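Putative uncharacterized protein (Enterobacter cloacae, PDB 4HFK) is the immunity protein Tai4, which binds and inhibits the type VI secretion amidase effector Tae4. Local coordinates at the interface of chains A and B and the interface of chains C and A. Residues are numbered along the deposited sequence; one frame, centred on the assembly and turned at random. Chains: chain A/B, Putative uncharacterized protein; chain C, Putative cytoplasmic protein.

Contact 1: the interface of chains A and B. Residues chain A 77-81; chain B 6, 21, 36-37, 39-40, 43-44.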
loop_
_atom_site.group_PDB
_atom_site.type_symbol
_atom_site.label_atom_id
_atom_site.label_comp_id
_atom_site.label_asym_id
_atom_site.label_seq_id
_atom_site.Cartn_x
_atom_site.Cartn_y
_atom_site.Cartn_z
ATOM N N HIS A 77 -6.054 5.234 13.651
ATOM C CA HIS A 77 -5.036 6.248 13.394
ATOM C C HIS A 77 -4.699 6.404 11.904
ATOM O O HIS A 77 -3.746 7.108 11.561
ATOM C CB HIS A 77 -3.752 5.953 14.190
ATOM C CG HIS A 77 -3.954 5.885 15.675
ATOM N ND1 HIS A 77 -4.557 6.900 16.394
ATOM C CD2 HIS A 77 -3.634 4.927 16.576
ATOM C CE1 HIS A 77 -4.602 6.563 17.669
ATOM N NE2 HIS A 77 -4.045 5.373 17.810
ATOM N N TYR A 78 -5.458 5.740 11.034
ATOM C CA TYR A 78 -5.280 5.898 9.580
ATOM C C TYR A 78 -3.824 5.758 9.120
ATOM O O TYR A 78 -3.381 6.464 8.206
ATOM C CB TYR A 78 -5.852 7.246 9.112
ATOM C CG TYR A 78 -7.365 7.302 9.152
ATOM C CD1 TYR A 78 -8.110 7.220 7.986
ATOM C CD2 TYR A 78 -8.043 7.413 10.358
ATOM C CE1 TYR A 78 -9.499 7.263 8.014
ATOM C CE2 TYR A 78 -9.429 7.456 10.405
ATOM C CZ TYR A 78 -10.154 7.383 9.229
ATOM O OH TYR A 78 -11.540 7.420 9.280
ATOM N N GLN A 79 -3.088 4.842 9.749
ATOM C CA GLN A 79 -1.684 4.624 9.411
ATOM C C GLN A 79 -1.468 4.087 8.000
ATOM O O GLN A 79 -0.468 4.412 7.360
ATOM C CB GLN A 79 -1.031 3.690 10.435
ATOM C CG GLN A 79 -1.273 4.155 11.865
ATOM C CD GLN A 79 -0.001 4.271 12.679
ATOM O OE1 GLN A 79 0.663 5.307 12.671
ATOM N NE2 GLN A 79 0.341 3.204 13.390
ATOM N N ILE A 80 -2.396 3.261 7.518
ATOM C CA ILE A 80 -2.265 2.687 6.178
ATOM C C ILE A 80 -2.296 3.813 5.147
ATOM O O ILE A 80 -1.473 3.853 4.214
ATOM C CB ILE A 80 -3.382 1.660 5.887
ATOM C CG1 ILE A 80 -3.127 0.367 6.669
ATOM C CG2 ILE A 80 -3.480 1.369 4.386
ATOM C CD1 ILE A 80 -1.852 -0.370 6.245
ATOM N N LEU A 81 -3.226 4.747 5.328
ATOM C CA LEU A 81 -3.263 5.921 4.465
ATOM C C LEU A 81 -1.978 6.727 4.637
ATOM O O LEU A 81 -1.377 7.154 3.651
ATOM C CB LEU A 81 -4.489 6.796 4.760
ATOM C CG LEU A 81 -4.972 7.621 3.547
ATOM C CD1 LEU A 81 -6.424 8.018 3.720
ATOM C CD2 LEU A 81 -4.147 8.862 3.375
ATOM N N ILE B 6 -4.688 14.610 0.343
ATOM C CA ILE B 6 -5.222 13.615 -0.594
ATOM C C ILE B 6 -5.566 14.261 -1.939
ATOM O O ILE B 6 -5.434 13.631 -2.992
ATOM C CB ILE B 6 -6.459 12.894 -0.011
ATOM C CG1 ILE B 6 -6.038 11.995 1.149
ATOM C CG2 ILE B 6 -7.152 12.036 -1.062
ATOM C CD1 ILE B 6 -7.208 11.260 1.804
ATOM N N ASN B 21 -5.559 -0.465 -0.437
ATOM C CA ASN B 21 -6.003 -0.470 0.954
ATOM C C ASN B 21 -7.040 -1.579 1.240
ATOM O O ASN B 21 -6.914 -2.303 2.229
ATOM C CB ASN B 21 -6.577 0.895 1.351
ATOM C CG ASN B 21 -5.516 1.975 1.491
ATOM O OD1 ASN B 21 -5.809 3.065 1.990
ATOM N ND2 ASN B 21 -4.289 1.695 1.043
ATOM N N ASP B 36 -7.892 -0.252 10.256
ATOM C CA ASP B 36 -7.156 0.910 9.785
ATOM C C ASP B 36 -7.182 0.904 8.248
ATOM O O ASP B 36 -7.432 1.934 7.615
ATOM C CB ASP B 36 -5.722 0.859 10.332
ATOM C CG ASP B 36 -4.888 2.077 9.955
ATOM O OD1 ASP B 36 -4.849 2.458 8.755
ATOM O OD2 ASP B 36 -4.248 2.657 10.868
ATOM N N ALA B 37 -6.963 -0.271 7.661
ATOM C CA ALA B 37 -6.934 -0.407 6.207
ATOM C C ALA B 37 -8.281 -0.051 5.582
ATOM O O ALA B 37 -8.335 0.651 4.569
ATOM C CB ALA B 37 -6.509 -1.811 5.801
ATOM N N ALA B 39 -10.656 1.756 7.046
ATOM C CA ALA B 39 -10.928 3.170 7.308
ATOM C C ALA B 39 -10.178 3.999 6.275
ATOM O O ALA B 39 -10.721 4.954 5.710
ATOM C CB ALA B 39 -10.492 3.565 8.714
ATOM N N SER B 40 -8.917 3.636 6.047
ATOM C CA SER B 40 -8.090 4.329 5.074
ATOM C C SER B 40 -8.734 4.281 3.691
ATOM O O SER B 40 -8.796 5.294 2.998
ATOM C CB SER B 40 -6.684 3.715 5.026
ATOM O OG SER B 40 -6.004 3.921 6.255
ATOM N N ALA B 43 -11.499 6.648 3.089
ATOM C CA ALA B 43 -11.050 8.009 2.831
ATOM C C ALA B 43 -10.735 8.209 1.344
ATOM O O ALA B 43 -11.040 9.256 0.770
ATOM C CB ALA B 43 -9.847 8.380 3.706
ATOM N N TRP B 44 -10.118 7.215 0.711
ATOM C CA TRP B 44 -9.896 7.323 -0.728
ATOM C C TRP B 44 -11.243 7.319 -1.452
ATOM O O TRP B 44 -11.434 8.029 -2.444
ATOM C CB TRP B 44 -9.021 6.180 -1.235
ATOM C CG TRP B 44 -7.623 6.147 -0.642
ATOM C CD1 TRP B 44 -7.109 5.200 0.204
ATOM C CD2 TRP B 44 -6.566 7.096 -0.872
ATOM N NE1 TRP B 44 -5.797 5.503 0.513
ATOM C CE2 TRP B 44 -5.444 6.663 -0.127
ATOM C CE3 TRP B 44 -6.457 8.265 -1.636
ATOM C CZ2 TRP B 44 -4.219 7.358 -0.138
ATOM C CZ3 TRP B 44 -5.243 8.965 -1.633
ATOM C CH2 TRP B 44 -4.141 8.504 -0.889
HETATM O O HOH W 1 -12.686 6.358 7.122
HETATM O O HOH W 2 -2.642 4.124 1.610
HETATM O O HOH W 3 -5.116 2.562 13.504
#
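A carboxylate that caps the first turn of a helix in another copy of Tai4 gives this contact its polar centre, and A:Leu81, B:Asp36 and the flanking A:Tyr78 and A:Ile80 bury most of the surface. Helix 79-87 of chain A begins directly over helix 31-47 of chain B. B:Asp36 extends with CG anti to its own backbone N (chi1 -177°), which brings its carboxylate under the amides of that first turn. B:Asp36 OD2 takes the A:Gln79 N-H on its syn lone pair, 2.7 Å from A:Gln79 N, while B:Asp36 OD1 receives the next amide from above the carboxylate plane, 2.9 Å from A:Ile80 N and nearly straight (167° at H). B:Ser40, one helical turn on, accepts the following amide, its OG lying 3.0 Å from A:Leu81 N; the same hydroxyl donates back to B:Asp36 O at 2.8 Å, which fixes its rotation. The helix N-terminus would be expected to stabilise the negative charge of the carboxylate. Beyond this cap, A:Leu81 meets B:Trp44 tip to tip, with CD1 above one face of the indole toward the rim. A:Leu81 CD1 presses tightly on B:Ala43 CB at 3.4 Å and touches B:Ile6 CD1 at 3.8 Å. A:Ile80 slides antiparallel past B:Asn21, its CG2 branch on the amide, while A:Tyr78 lays a face of its ring over the B:Ala39 methyl, CZ nearest, and reaches B:Ala39 O through a water held by its phenol OH. The patch seats the start of helix 79-87 against the middle of helix 31-47, within a two-fold interface of the deposited assembly, possibly a biological dimer.

Contact 2: the interface of chains C and A. Residues chain C 52-54, 56; chain A 18, 22, 38, 42, 45, 59.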
loop_
_atom_site.group_PDB
_atom_site.type_symbol
_atom_site.label_atom_id
_atom_site.label_comp_id
_atom_site.label_asym_id
_atom_site.label_seq_id
_atom_site.Cartn_x
_atom_site.Cartn_y
_atom_site.Cartn_z
ATOM N N ALA C 52 18.534 -3.723 9.515
ATOM C CA ALA C 52 17.390 -2.819 9.331
ATOM C C ALA C 52 16.253 -3.483 8.560
ATOM O O ALA C 52 15.155 -2.926 8.459
ATOM C CB ALA C 52 17.817 -1.532 8.637
ATOM N N GLY C 53 16.511 -4.667 8.005
ATOM C CA GLY C 53 15.486 -5.385 7.262
ATOM C C GLY C 53 15.405 -4.939 5.807
ATOM O O GLY C 53 14.573 -5.435 5.041
ATOM N N ILE C 54 16.292 -4.026 5.422
ATOM C CA ILE C 54 16.356 -3.526 4.045
ATOM C C ILE C 54 16.921 -4.559 3.048
ATOM O O ILE C 54 16.367 -4.743 1.959
ATOM C CB ILE C 54 17.155 -2.206 3.978
ATOM C CG1 ILE C 54 16.430 -1.112 4.778
ATOM C CG2 ILE C 54 17.370 -1.759 2.512
ATOM C CD1 ILE C 54 17.161 0.231 4.809
ATOM N N LYS C 56 17.326 -8.379 2.187
ATOM C CA LYS C 56 16.807 -9.701 2.536
ATOM C C LYS C 56 17.517 -10.785 1.747
ATOM O O LYS C 56 17.782 -11.881 2.257
ATOM C CB LYS C 56 15.304 -9.787 2.245
ATOM C CG LYS C 56 14.418 -8.971 3.192
ATOM C CD LYS C 56 14.284 -9.670 4.548
ATOM C CE LYS C 56 13.624 -8.752 5.568
ATOM N NZ LYS C 56 13.150 -9.499 6.764
ATOM N N TRP A 18 8.381 0.867 -2.487
ATOM C CA TRP A 18 9.334 0.470 -1.457
ATOM C C TRP A 18 9.046 1.217 -0.156
ATOM O O TRP A 18 8.908 0.600 0.913
ATOM C CB TRP A 18 10.789 0.712 -1.887
ATOM C CG TRP A 18 11.784 0.251 -0.824
ATOM C CD1 TRP A 18 12.291 -1.015 -0.660
ATOM C CD2 TRP A 18 12.356 1.049 0.230
ATOM N NE1 TRP A 18 13.156 -1.045 0.421
ATOM C CE2 TRP A 18 13.214 0.205 0.979
ATOM C CE3 TRP A 18 12.247 2.395 0.596
ATOM C CZ2 TRP A 18 13.942 0.667 2.086
ATOM C CZ3 TRP A 18 12.978 2.853 1.687
ATOM C CH2 TRP A 18 13.815 1.986 2.419
ATOM N N ARG A 22 7.569 -0.594 3.216
ATOM C CA ARG A 22 8.394 -0.502 4.409
ATOM C C ARG A 22 7.672 0.227 5.559
ATOM O O ARG A 22 7.802 -0.155 6.730
ATOM C CB ARG A 22 9.715 0.182 4.079
ATOM C CG ARG A 22 10.600 0.349 5.273
ATOM C CD ARG A 22 12.038 0.031 4.923
ATOM N NE ARG A 22 12.897 0.196 6.090
ATOM C CZ ARG A 22 13.377 -0.815 6.806
ATOM N NH1 ARG A 22 13.100 -2.068 6.461
ATOM N NH2 ARG A 22 14.149 -0.568 7.852
ATOM N N ASP A 38 8.121 -6.489 4.557
ATOM C CA ASP A 38 9.553 -6.296 4.323
ATOM C C ASP A 38 10.080 -7.157 3.167
ATOM O O ASP A 38 11.005 -6.752 2.456
ATOM C CB ASP A 38 10.363 -6.569 5.595
ATOM C CG ASP A 38 10.147 -5.508 6.668
ATOM O OD1 ASP A 38 9.616 -4.414 6.350
ATOM O OD2 ASP A 38 10.522 -5.762 7.834
ATOM N N ALA A 42 11.563 -5.626 -0.331
ATOM C CA ALA A 42 12.838 -6.059 -0.917
ATOM C C ALA A 42 12.704 -6.388 -2.407
ATOM O O ALA A 42 13.698 -6.390 -3.136
ATOM C CB ALA A 42 13.449 -7.245 -0.136
ATOM N N LEU A 45 12.995 -3.085 -3.973
ATOM C CA LEU A 45 14.407 -2.715 -3.861
ATOM C C LEU A 45 15.205 -3.278 -5.026
ATOM O O LEU A 45 15.971 -2.561 -5.668
ATOM C CB LEU A 45 15.016 -3.215 -2.539
ATOM C CG LEU A 45 16.528 -2.963 -2.399
ATOM C CD1 LEU A 45 16.811 -1.487 -2.114
ATOM C CD2 LEU A 45 17.162 -3.838 -1.304
ATOM N N ASP A 59 14.669 5.600 4.927
ATOM C CA ASP A 59 14.244 4.908 6.134
ATOM C C ASP A 59 14.237 5.855 7.333
ATOM O O ASP A 59 13.371 5.759 8.200
ATOM C CB ASP A 59 15.143 3.703 6.414
ATOM C CG ASP A 59 14.491 2.709 7.348
ATOM O OD1 ASP A 59 13.453 2.126 6.964
ATOM O OD2 ASP A 59 15.015 2.511 8.461
HETATM O O HOH W 4 14.057 -3.595 1.071
HETATM O O HOH W 5 12.587 -4.796 3.271
HETATM O O HOH W 6 12.333 -3.971 9.217
#
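Two nitrogens of one guanidinium converge on a single main-chain oxygen where the effector Tae4 (chain C) meets its immunity protein Tai4 (chain A). A:Arg22 approaches end-on: NH2 lies 2.6 Å and NH1 3.0 Å from C:Ala52 O, the acceptor close to the guanidinium plane and both donors above the carbonyl plane. The NH2 bond is the straighter, 149° at H against 131°. Because the acceptor is backbone, this grip reads the path of the loop that follows helix 44-51 rather than a side chain. C:Ile54, with the most surface hidden here, crosses the arginine at about a right angle and sets CG1 over the centre of one guanidinium face, 3.7 Å from A:Arg22 CZ, so the flat group is held at its edge by oxygen and on a face by carbon. The indole edge of A:Trp18 also borders that methylene, and A:Leu45 CD2 touches C:Ile54 O. Farther along, C:Lys56, bent at chi2, lays its aliphatic stem over A:Ala42 and across A:Asp38; NZ stays 4.7 Å from A:Asp38 OD2, so any charge attraction acts at longer range. Behind the first shell, A:Asp59 is paired with the guanidinium at its edge, with weak bonds from NH2, and may help to orient it and balance its charge. With CG anti to the backbone N (chi1 178°), the arginine chain is carried out from helix 11-27 to the C:Ala52 carbonyl. Waters bridge further polar groups: one joins C:Gly53 O to A:Asp38 O, and another, lying in the indole plane, is 2.8 Å from A:Trp18 NE1 and 2.7 Å from C:Ile54 O.

The C-alpha centres of contact 1 and contact 2 lie about 22 Å apart in the copies given. Helices 11-27 and 31-47 serve both, but from different copies: chain B in contact 1, chain A in contact 2, while chain A gives helix 79-87 to contact 1. Along helix 31-47, B:Asp36, B:Ala37, B:Ala39, B:Ser40, B:Ala43 and B:Trp44 interleave in sequence with A:Asp38, A:Ala42 and A:Leu45. Through the two-fold twin of contact 1, each copy bears both surfaces on different sides of one helix. The assembly of two immunity and two effector chains is consistent with a pair of immunity proteins each holding an effector.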